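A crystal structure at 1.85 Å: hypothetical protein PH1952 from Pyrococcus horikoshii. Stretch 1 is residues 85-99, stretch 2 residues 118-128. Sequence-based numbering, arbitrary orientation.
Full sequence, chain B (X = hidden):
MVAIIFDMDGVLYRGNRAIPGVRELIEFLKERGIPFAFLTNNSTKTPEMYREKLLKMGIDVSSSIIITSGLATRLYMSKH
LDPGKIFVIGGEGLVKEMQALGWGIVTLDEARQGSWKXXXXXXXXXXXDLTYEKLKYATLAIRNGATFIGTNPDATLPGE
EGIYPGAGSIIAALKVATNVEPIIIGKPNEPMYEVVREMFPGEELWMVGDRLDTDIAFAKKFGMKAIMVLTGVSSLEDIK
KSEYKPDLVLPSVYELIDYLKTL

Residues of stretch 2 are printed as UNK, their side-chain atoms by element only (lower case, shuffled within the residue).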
# COMPACT_ATOMS: atom_id res chain seq x y z
N LYS B 85 15.33 19.57 2.83
CA LYS B 85 14.07 19.75 2.11
C LYS B 85 13.13 18.57 2.28
O LYS B 85 13.54 17.42 2.35
CB LYS B 85 14.35 20.01 0.63
CG LYS B 85 15.00 21.36 0.43
CD LYS B 85 15.71 21.38 -0.90
CE LYS B 85 15.11 22.40 -1.84
NZ LYS B 85 15.89 22.46 -3.10
N ILE B 86 11.84 18.89 2.36
CA ILE B 86 10.78 17.93 2.58
C ILE B 86 9.82 17.76 1.40
O ILE B 86 9.43 18.75 0.74
CB ILE B 86 9.91 18.36 3.81
CG1 ILE B 86 10.82 18.67 5.00
CG2 ILE B 86 8.88 17.26 4.16
CD1 ILE B 86 10.15 19.45 6.14
N PHE B 87 9.43 16.52 1.16
CA PHE B 87 8.43 16.23 0.13
C PHE B 87 7.26 15.70 0.96
O PHE B 87 7.43 14.78 1.75
CB PHE B 87 8.90 15.15 -0.83
CG PHE B 87 7.89 14.82 -1.89
CD1 PHE B 87 7.54 15.76 -2.86
CD2 PHE B 87 7.24 13.59 -1.88
CE1 PHE B 87 6.57 15.48 -3.82
CE2 PHE B 87 6.26 13.29 -2.83
CZ PHE B 87 5.92 14.24 -3.80
N VAL B 88 6.09 16.29 0.78
CA VAL B 88 4.93 15.87 1.55
C VAL B 88 3.79 15.23 0.79
O VAL B 88 3.41 15.67 -0.30
CB VAL B 88 4.34 17.07 2.32
CG1 VAL B 88 3.12 16.62 3.13
CG2 VAL B 88 5.40 17.68 3.22
N ILE B 89 3.23 14.18 1.39
CA ILE B 89 2.06 13.50 0.85
C ILE B 89 1.08 13.63 2.00
O ILE B 89 1.27 13.03 3.06
CB ILE B 89 2.33 12.01 0.55
CG1 ILE B 89 3.10 11.88 -0.77
CG2 ILE B 89 0.99 11.25 0.49
CD1 ILE B 89 3.56 10.46 -1.09
N GLY B 90 0.05 14.44 1.80
CA GLY B 90 -0.93 14.63 2.86
C GLY B 90 -1.79 15.86 2.67
O GLY B 90 -1.71 16.52 1.63
N GLY B 91 -2.59 16.16 3.68
CA GLY B 91 -3.49 17.30 3.61
C GLY B 91 -2.95 18.60 4.17
O GLY B 91 -1.83 18.69 4.66
N GLU B 92 -3.79 19.62 4.08
CA GLU B 92 -3.48 20.97 4.54
C GLU B 92 -2.79 21.01 5.90
O GLU B 92 -1.78 21.69 6.07
CB GLU B 92 -4.77 21.79 4.59
CG GLU B 92 -4.59 23.28 4.75
CD GLU B 92 -5.90 23.98 5.00
OE1 GLU B 92 -6.87 23.71 4.26
OE2 GLU B 92 -5.97 24.81 5.93
N GLY B 93 -3.35 20.29 6.87
CA GLY B 93 -2.77 20.28 8.20
C GLY B 93 -1.30 19.90 8.21
O GLY B 93 -0.48 20.58 8.82
N LEU B 94 -0.97 18.81 7.52
CA LEU B 94 0.40 18.33 7.48
C LEU B 94 1.31 19.29 6.73
O LEU B 94 2.43 19.57 7.19
CB LEU B 94 0.45 16.94 6.83
CG LEU B 94 1.81 16.24 6.81
CD1 LEU B 94 2.38 16.16 8.22
CD2 LEU B 94 1.66 14.85 6.19
N VAL B 95 0.85 19.82 5.60
CA VAL B 95 1.65 20.76 4.83
C VAL B 95 1.99 21.98 5.67
O VAL B 95 3.12 22.46 5.64
CB VAL B 95 0.91 21.23 3.55
CG1 VAL B 95 1.64 22.44 2.95
CG2 VAL B 95 0.87 20.11 2.52
N LYS B 96 1.01 22.47 6.43
CA LYS B 96 1.21 23.63 7.29
C LYS B 96 2.27 23.39 8.36
O LYS B 96 3.10 24.26 8.63
CB LYS B 96 -0.11 24.01 7.97
CG LYS B 96 -1.24 24.32 7.01
CD LYS B 96 -1.58 25.79 7.00
CE LYS B 96 -2.47 26.11 5.81
NZ LYS B 96 -3.50 27.13 6.16
N GLU B 97 2.23 22.21 8.97
CA GLU B 97 3.21 21.87 10.00
C GLU B 97 4.61 21.78 9.41
O GLU B 97 5.58 22.17 10.05
CB GLU B 97 2.85 20.53 10.67
CG GLU B 97 1.54 20.55 11.43
CD GLU B 97 1.58 21.42 12.68
OE1 GLU B 97 2.62 22.09 12.93
OE2 GLU B 97 0.57 21.44 13.41
N MET B 98 4.72 21.25 8.20
CA MET B 98 6.03 21.13 7.57
C MET B 98 6.53 22.51 7.14
O MET B 98 7.73 22.79 7.22
CB MET B 98 5.96 20.17 6.37
CG MET B 98 5.64 18.72 6.75
SD MET B 98 6.83 18.01 7.93
CE MET B 98 6.03 18.39 9.50
N GLN B 99 5.62 23.37 6.71
CA GLN B 99 6.01 24.72 6.32
C GLN B 99 6.56 25.44 7.55
O GLN B 99 7.54 26.19 7.45
CB GLN B 99 4.80 25.49 5.76
CG GLN B 99 4.24 24.88 4.49
CD GLN B 99 3.06 25.65 3.92
OE1 GLN B 99 2.16 26.06 4.66
NE2 GLN B 99 3.04 25.82 2.61
N UNK B 118 16.78 16.16 -4.66
CA UNK B 118 17.31 16.95 -3.54
C UNK B 118 16.54 16.80 -2.23
O UNK B 118 16.89 17.42 -1.22
c UNK B 118 18.08 18.29 -6.39
c UNK B 118 18.45 18.74 -4.99
o UNK B 118 18.79 17.44 -6.96
o UNK B 118 17.08 18.78 -6.95
c UNK B 118 17.39 18.43 -3.94
N UNK B 119 15.48 16.00 -2.24
CA UNK B 119 14.67 15.79 -1.04
C UNK B 119 15.43 15.02 0.04
O UNK B 119 16.02 13.98 -0.25
c UNK B 119 13.38 15.01 -1.37
c UNK B 119 12.69 14.55 -0.08
c UNK B 119 12.45 15.87 -2.20
N UNK B 120 15.40 15.52 1.27
CA UNK B 120 16.08 14.85 2.38
C UNK B 120 15.12 14.10 3.30
O UNK B 120 15.51 13.15 3.99
c UNK B 120 19.09 15.50 2.08
n UNK B 120 21.10 17.01 2.11
c UNK B 120 16.88 15.88 3.20
c UNK B 120 18.04 16.53 2.46
c UNK B 120 20.23 16.12 1.28
N UNK B 121 13.86 14.52 3.31
CA UNK B 121 12.84 13.89 4.16
C UNK B 121 11.51 13.74 3.42
O UNK B 121 11.04 14.68 2.77
n UNK B 121 15.57 16.04 7.14
c UNK B 121 14.46 16.28 6.37
n UNK B 121 14.60 14.15 6.83
c UNK B 121 15.63 14.75 7.41
c UNK B 121 12.60 14.74 5.41
c UNK B 121 13.84 15.09 6.17
N UNK B 122 10.91 12.56 3.51
CA UNK B 122 9.62 12.31 2.90
C UNK B 122 8.63 12.07 4.04
O UNK B 122 8.83 11.17 4.86
c UNK B 122 9.64 11.08 1.98
c UNK B 122 8.24 10.82 1.44
c UNK B 122 10.61 11.31 0.83
N UNK B 123 7.59 12.89 4.12
CA UNK B 123 6.59 12.78 5.17
C UNK B 123 5.26 12.35 4.56
O UNK B 123 4.73 13.00 3.65
c UNK B 123 5.35 14.02 6.98
c UNK B 123 6.42 14.13 5.91
c UNK B 123 7.75 14.53 6.56
N UNK B 124 4.72 11.25 5.06
CA UNK B 124 3.48 10.68 4.53
C UNK B 124 2.37 10.61 5.55
O UNK B 124 2.52 9.97 6.59
c UNK B 124 2.50 8.72 3.28
c UNK B 124 3.74 9.25 4.00
c UNK B 124 4.95 9.25 3.08
N UNK B 125 1.26 11.27 5.25
CA UNK B 125 0.09 11.24 6.11
C UNK B 125 -1.08 10.89 5.22
O UNK B 125 -0.90 10.51 4.06
N UNK B 126 -2.30 11.00 5.75
CA UNK B 126 -3.48 10.69 4.96
C UNK B 126 -3.62 11.72 3.83
O UNK B 126 -3.69 12.92 4.09
c UNK B 126 -7.24 10.83 5.99
c UNK B 126 -6.05 10.60 5.06
c UNK B 126 -4.74 10.71 5.83
c UNK B 126 -6.15 9.22 4.41
N UNK B 127 -3.66 11.26 2.59
CA UNK B 127 -3.81 12.15 1.44
C UNK B 127 -5.03 11.74 0.63
O UNK B 127 -4.97 10.79 -0.15
o UNK B 127 -1.65 13.14 -1.37
c UNK B 127 -2.56 12.09 0.56
o UNK B 127 -3.67 13.73 -0.77
c UNK B 127 -2.63 13.05 -0.61
N UNK B 128 -6.15 12.45 0.81
CA UNK B 128 -7.39 12.16 0.09
C UNK B 128 -7.26 12.38 -1.41
O UNK B 128 -8.09 11.92 -2.19
c UNK B 128 -7.83 13.33 2.10
c UNK B 128 -8.39 13.13 0.73
c UNK B 128 -6.36 13.50 1.81
O HOH W 1 -3.31 16.35 -0.53
O HOH W 2 -2.45 14.65 5.91

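Position 118 carries three side-chain carbons, the third bearing two oxygens. Its CB lies 4.4 Å from Lys85 NZ, while the carboxylate end leads away from stretch 1; the residue is Glu118. At 119 one carbon carries two more, the compact fork of valine, and a methyl lies near the side chain of Phe87. Named as Val119, it places CG2 3.9 Å from Phe87 CB. Position 120 has four carbons in a row ending in nitrogen, a lysine whose end leads away; the backbone makes the link, Lys120 N donating to Lys85 O at 2.9 Å.

Position 121 shows one carbon and then a five-membered ring of three carbons and two nitrogens, which only histidine provides. Its CB is 4.3 Å from Ile86 CG1, and both ring nitrogens of His121 are hydrogen-bonded elsewhere in the structure.

Positions 122, 123 and 124 each repeat the three-carbon fork, one carbon carrying two. At 122 a methyl approaches the edge of the Phe87 ring; this is Val122, with CG1 4.4 Å from Phe87 CD2. The fork at 123 turns to the other side, among Ile86, Leu94 and Met98. It is Val123, whose CG1 meets Leu94 CD1 at 3.9 Å, and whose CG2 lies 3.8 Å from Ile86 CG2 and 3.9 Å from Met98 SD. The fork at 124 returns to the side of Ile89, and Val124 CG1 is 4.1 Å from Ile89 CG2.

Position 125 has no side-chain atoms and is Gly125; a CB here would clash with Leu94 CD2, at 3.0 Å. Position 126 has four carbons forked at the second, with CB pointing away from stretch 1: Leu126, which approaches through its backbone, its O 3.5 Å from Gly90 CA. At 127 two carbons end in two oxygens, and CB packs 3.6 Å from Ile89 CG2. This is Asp127, and a water donates to both its OD1 and Gly90 O, each at 2.7 Å. The three carbons at 128 close a ring onto the backbone nitrogen, giving Pro128, which barely meets stretch 1.

The contact is built on two parallel strands. His121 N donates to Lys85 O at 3.1 Å, sharing that acceptor with Lys120 N; Phe87 N then donates to His121 O (2.9 Å), Val123 N to Phe87 O (3.0 Å), Ile89 N to Val123 O (3.0 Å) and Gly125 N to Ile89 O (2.8 Å). Alternation sends Val123 beneath the helix, where Leu94 and Met98 cover it, and sends Val122 and Val124 to the face of Phe87 and Ile89.

Stretch 2 (118-128) EVKHVVVGLDP
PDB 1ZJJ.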